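Local coordinates for TPR repeat-containing protein YrrB (Bacillus subtilis, PDB 2Q7F) that probably mediates complex formation among RNA sulfuration components, RNA processing components and aminoacyl-tRNA synthetases, as a monomeric tetratricopeptide repeat protein, at residues Y107-L118 with M130-Q140. Sequence-based numbering, arbitrary orientation.
Sequences YKEAKDMFEKAL and MLGTVLVKLEQ
Val-134 and Leu-131 press into helix 107-120 as two successive knobs, an instance of how tetratricopeptide repeats stack: the second helix of TPR 3 packs roughly antiparallel, at 148°, against the first helix of TPR 4, their segment axes 9.2 Å apart. Val-134 fills the hole made by Tyr-107, Ala-110, Lys-111 and Phe-114, while Leu-131 sits one turn earlier in its helix among Lys-111, Phe-114, Glu-115 and Leu-118. With its CG anti to the backbone N (chi1 180°), Leu-131 spreads its two methyls along the helix, CD1 against Phe-114 CB and CD2 3.8 Å from Leu-118 CD2.

Aromatic faces form the second class of contact. Met-130 CB stands over one face of the Phe-114 ring, off centre toward the rim and 3.5 Å from CE2, whereas Val-134 CG2 meets the same ring at its edge. The Phe-114 side chain also touches Val-102 of helix 91-103 and Leu-127, joining three helices; an alanine here would probably leave a gap beneath Met-130 and deprive Val-134 of one wall of its hole. At the other end of the contact Lys-137 lays CG over the centre of the Tyr-107 ring, 4.1 Å from the centroid, a CH-pi contact made by the aliphatic part of a lysine.

Apolar branches close the end where helix 125-137 gives way to the turn. Lys-111 CD lies 4.0 Å from Leu-135 CD2 where the extended lysine chain runs past, and Leu-138 straddles the first turn of helix 107-120: its CD1 lies 3.8 Å from Lys-111 CB, and its CD2 3.7 Å from Tyr-107 CB.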
# COMPACT_ATOMS: atom_id res chain seq x y z
N TYR A 107 8.12 -4.12 8.04
CA TYR A 107 6.86 -4.46 7.38
C TYR A 107 6.06 -5.49 8.14
O TYR A 107 4.82 -5.45 8.13
CB TYR A 107 7.12 -4.92 5.95
CG TYR A 107 7.71 -3.83 5.08
CD1 TYR A 107 7.01 -2.66 4.82
CD2 TYR A 107 8.98 -3.98 4.54
CE1 TYR A 107 7.55 -1.65 4.02
CE2 TYR A 107 9.53 -2.98 3.74
CZ TYR A 107 8.81 -1.82 3.49
OH TYR A 107 9.36 -0.84 2.70
N LYS A 108 6.75 -6.41 8.80
CA LYS A 108 6.10 -7.45 9.58
C LYS A 108 5.30 -6.82 10.72
O LYS A 108 4.18 -7.24 11.03
CB LYS A 108 7.14 -8.43 10.11
CG LYS A 108 6.58 -9.67 10.75
CD LYS A 108 7.71 -10.62 11.14
CE LYS A 108 7.24 -12.05 11.21
NZ LYS A 108 8.01 -12.80 12.24
N GLU A 109 5.87 -5.78 11.32
CA GLU A 109 5.25 -5.05 12.42
C GLU A 109 4.18 -4.10 11.90
O GLU A 109 3.19 -3.82 12.59
CB GLU A 109 6.33 -4.30 13.21
CG GLU A 109 7.50 -5.17 13.75
CD GLU A 109 8.32 -5.87 12.65
OE1 GLU A 109 8.80 -7.00 12.90
OE2 GLU A 109 8.49 -5.30 11.55
N ALA A 110 4.38 -3.60 10.67
CA ALA A 110 3.35 -2.80 9.99
C ALA A 110 2.12 -3.64 9.60
O ALA A 110 0.99 -3.16 9.67
CB ALA A 110 3.93 -2.10 8.78
N LYS A 111 2.35 -4.89 9.20
CA LYS A 111 1.25 -5.81 8.94
C LYS A 111 0.45 -6.05 10.21
O LYS A 111 -0.78 -6.00 10.23
CB LYS A 111 1.77 -7.15 8.40
CG LYS A 111 0.67 -8.21 8.27
CD LYS A 111 1.21 -9.62 8.31
CE LYS A 111 0.08 -10.62 8.52
NZ LYS A 111 0.49 -11.97 8.10
N ASP A 112 1.18 -6.31 11.29
CA ASP A 112 0.58 -6.55 12.58
C ASP A 112 -0.31 -5.35 12.97
O ASP A 112 -1.48 -5.54 13.30
CB ASP A 112 1.70 -6.81 13.59
CG ASP A 112 1.19 -7.36 14.90
OD1 ASP A 112 0.66 -6.57 15.72
OD2 ASP A 112 1.33 -8.58 15.13
N MET A 113 0.22 -4.13 12.87
CA MET A 113 -0.52 -2.92 13.24
C MET A 113 -1.73 -2.67 12.35
O MET A 113 -2.81 -2.32 12.86
CB MET A 113 0.38 -1.67 13.24
CG MET A 113 1.38 -1.54 14.41
SD MET A 113 0.71 -1.61 16.10
CE MET A 113 1.02 -3.33 16.52
N PHE A 114 -1.55 -2.84 11.04
CA PHE A 114 -2.64 -2.60 10.09
C PHE A 114 -3.77 -3.60 10.25
O PHE A 114 -4.93 -3.24 10.16
CB PHE A 114 -2.15 -2.56 8.65
CG PHE A 114 -1.38 -1.33 8.31
CD1 PHE A 114 -1.77 -0.08 8.80
CD2 PHE A 114 -0.25 -1.40 7.50
CE1 PHE A 114 -1.05 1.08 8.49
CE2 PHE A 114 0.47 -0.25 7.18
CZ PHE A 114 0.07 1.00 7.68
N GLU A 115 -3.42 -4.86 10.48
CA GLU A 115 -4.43 -5.87 10.67
C GLU A 115 -5.18 -5.65 11.99
O GLU A 115 -6.38 -5.92 12.08
CB GLU A 115 -3.83 -7.28 10.56
CG GLU A 115 -4.77 -8.27 9.88
CD GLU A 115 -4.05 -9.34 9.06
OE1 GLU A 115 -3.31 -8.99 8.12
OE2 GLU A 115 -4.23 -10.54 9.35
N LYS A 116 -4.49 -5.12 13.00
CA LYS A 116 -5.15 -4.76 14.26
C LYS A 116 -6.09 -3.57 14.08
O LYS A 116 -7.16 -3.52 14.69
CB LYS A 116 -4.14 -4.47 15.37
CG LYS A 116 -3.42 -5.69 15.93
CD LYS A 116 -2.67 -5.33 17.19
CE LYS A 116 -1.57 -6.31 17.53
NZ LYS A 116 -2.10 -7.67 17.75
N ALA A 117 -5.69 -2.63 13.22
CA ALA A 117 -6.54 -1.49 12.91
C ALA A 117 -7.83 -2.00 12.29
O ALA A 117 -8.94 -1.72 12.79
CB ALA A 117 -5.83 -0.52 11.98
N LEU A 118 -7.67 -2.78 11.23
CA LEU A 118 -8.78 -3.45 10.57
C LEU A 118 -9.61 -4.28 11.55
O LEU A 118 -10.85 -4.23 11.51
CB LEU A 118 -8.26 -4.30 9.41
CG LEU A 118 -9.16 -5.28 8.66
CD1 LEU A 118 -10.43 -4.62 8.11
CD2 LEU A 118 -8.39 -5.91 7.53
N MET A 130 -2.54 0.12 2.37
CA MET A 130 -1.31 -0.02 3.15
C MET A 130 -1.11 -1.47 3.55
O MET A 130 0.01 -2.00 3.49
CB MET A 130 -1.34 0.89 4.38
CG MET A 130 -1.35 2.39 4.06
SD MET A 130 0.06 2.97 3.09
CE MET A 130 1.38 2.82 4.30
N LEU A 131 -2.20 -2.13 3.93
CA LEU A 131 -2.15 -3.53 4.30
C LEU A 131 -1.81 -4.39 3.09
O LEU A 131 -0.88 -5.18 3.13
CB LEU A 131 -3.45 -3.99 4.98
CG LEU A 131 -3.55 -5.46 5.42
CD1 LEU A 131 -2.36 -5.90 6.31
CD2 LEU A 131 -4.88 -5.68 6.13
N GLY A 132 -2.56 -4.21 2.00
CA GLY A 132 -2.27 -4.91 0.76
C GLY A 132 -0.80 -4.80 0.39
O GLY A 132 -0.11 -5.81 0.23
N THR A 133 -0.31 -3.57 0.30
CA THR A 133 1.06 -3.34 -0.15
C THR A 133 2.11 -3.95 0.78
O THR A 133 3.11 -4.53 0.34
CB THR A 133 1.33 -1.86 -0.39
OG1 THR A 133 0.22 -1.30 -1.10
CG2 THR A 133 2.60 -1.68 -1.24
N VAL A 134 1.88 -3.82 2.08
CA VAL A 134 2.79 -4.38 3.07
C VAL A 134 2.77 -5.91 2.97
O VAL A 134 3.82 -6.56 3.07
CB VAL A 134 2.47 -3.85 4.49
CG1 VAL A 134 2.92 -4.80 5.58
CG2 VAL A 134 3.11 -2.47 4.68
N LEU A 135 1.60 -6.48 2.72
CA LEU A 135 1.50 -7.91 2.52
C LEU A 135 2.30 -8.37 1.30
O LEU A 135 2.78 -9.49 1.26
CB LEU A 135 0.04 -8.33 2.40
CG LEU A 135 -0.65 -8.48 3.75
CD1 LEU A 135 -2.13 -8.58 3.53
CD2 LEU A 135 -0.14 -9.70 4.50
N VAL A 136 2.45 -7.47 0.33
CA VAL A 136 3.26 -7.73 -0.86
C VAL A 136 4.75 -7.78 -0.50
O VAL A 136 5.44 -8.77 -0.82
CB VAL A 136 2.99 -6.69 -1.98
CG1 VAL A 136 4.08 -6.74 -3.06
CG2 VAL A 136 1.61 -6.90 -2.59
N LYS A 137 5.24 -6.75 0.18
CA LYS A 137 6.65 -6.69 0.59
C LYS A 137 7.04 -7.93 1.39
O LYS A 137 8.20 -8.33 1.40
CB LYS A 137 6.95 -5.44 1.43
CG LYS A 137 6.57 -4.10 0.80
CD LYS A 137 7.47 -3.70 -0.37
CE LYS A 137 7.04 -2.35 -0.95
NZ LYS A 137 7.95 -1.89 -2.05
N LEU A 138 6.07 -8.56 2.04
CA LEU A 138 6.33 -9.69 2.91
C LEU A 138 6.17 -11.06 2.23
O LEU A 138 5.98 -12.08 2.92
CB LEU A 138 5.41 -9.62 4.13
CG LEU A 138 5.65 -8.48 5.11
CD1 LEU A 138 4.56 -8.49 6.18
CD2 LEU A 138 7.06 -8.58 5.74
N GLU A 139 6.29 -11.10 0.90
CA GLU A 139 5.89 -12.28 0.10
C GLU A 139 4.38 -12.44 0.25
O GLU A 139 3.65 -11.47 0.12
CB GLU A 139 6.62 -13.57 0.52
CG GLU A 139 8.10 -13.42 0.94
CD GLU A 139 8.99 -12.93 -0.19
OE1 GLU A 139 9.94 -13.67 -0.55
OE2 GLU A 139 8.73 -11.83 -0.72
N GLN A 140 3.92 -13.66 0.53
CA GLN A 140 2.48 -13.94 0.75
C GLN A 140 1.32 -13.21 0.01
O GLN A 140 0.32 -12.84 0.63
CB GLN A 140 2.16 -14.04 2.26
CG GLN A 140 2.54 -12.82 3.09
CD GLN A 140 2.76 -13.16 4.55
OE1 GLN A 140 3.67 -13.92 4.89
NE2 GLN A 140 1.92 -12.60 5.43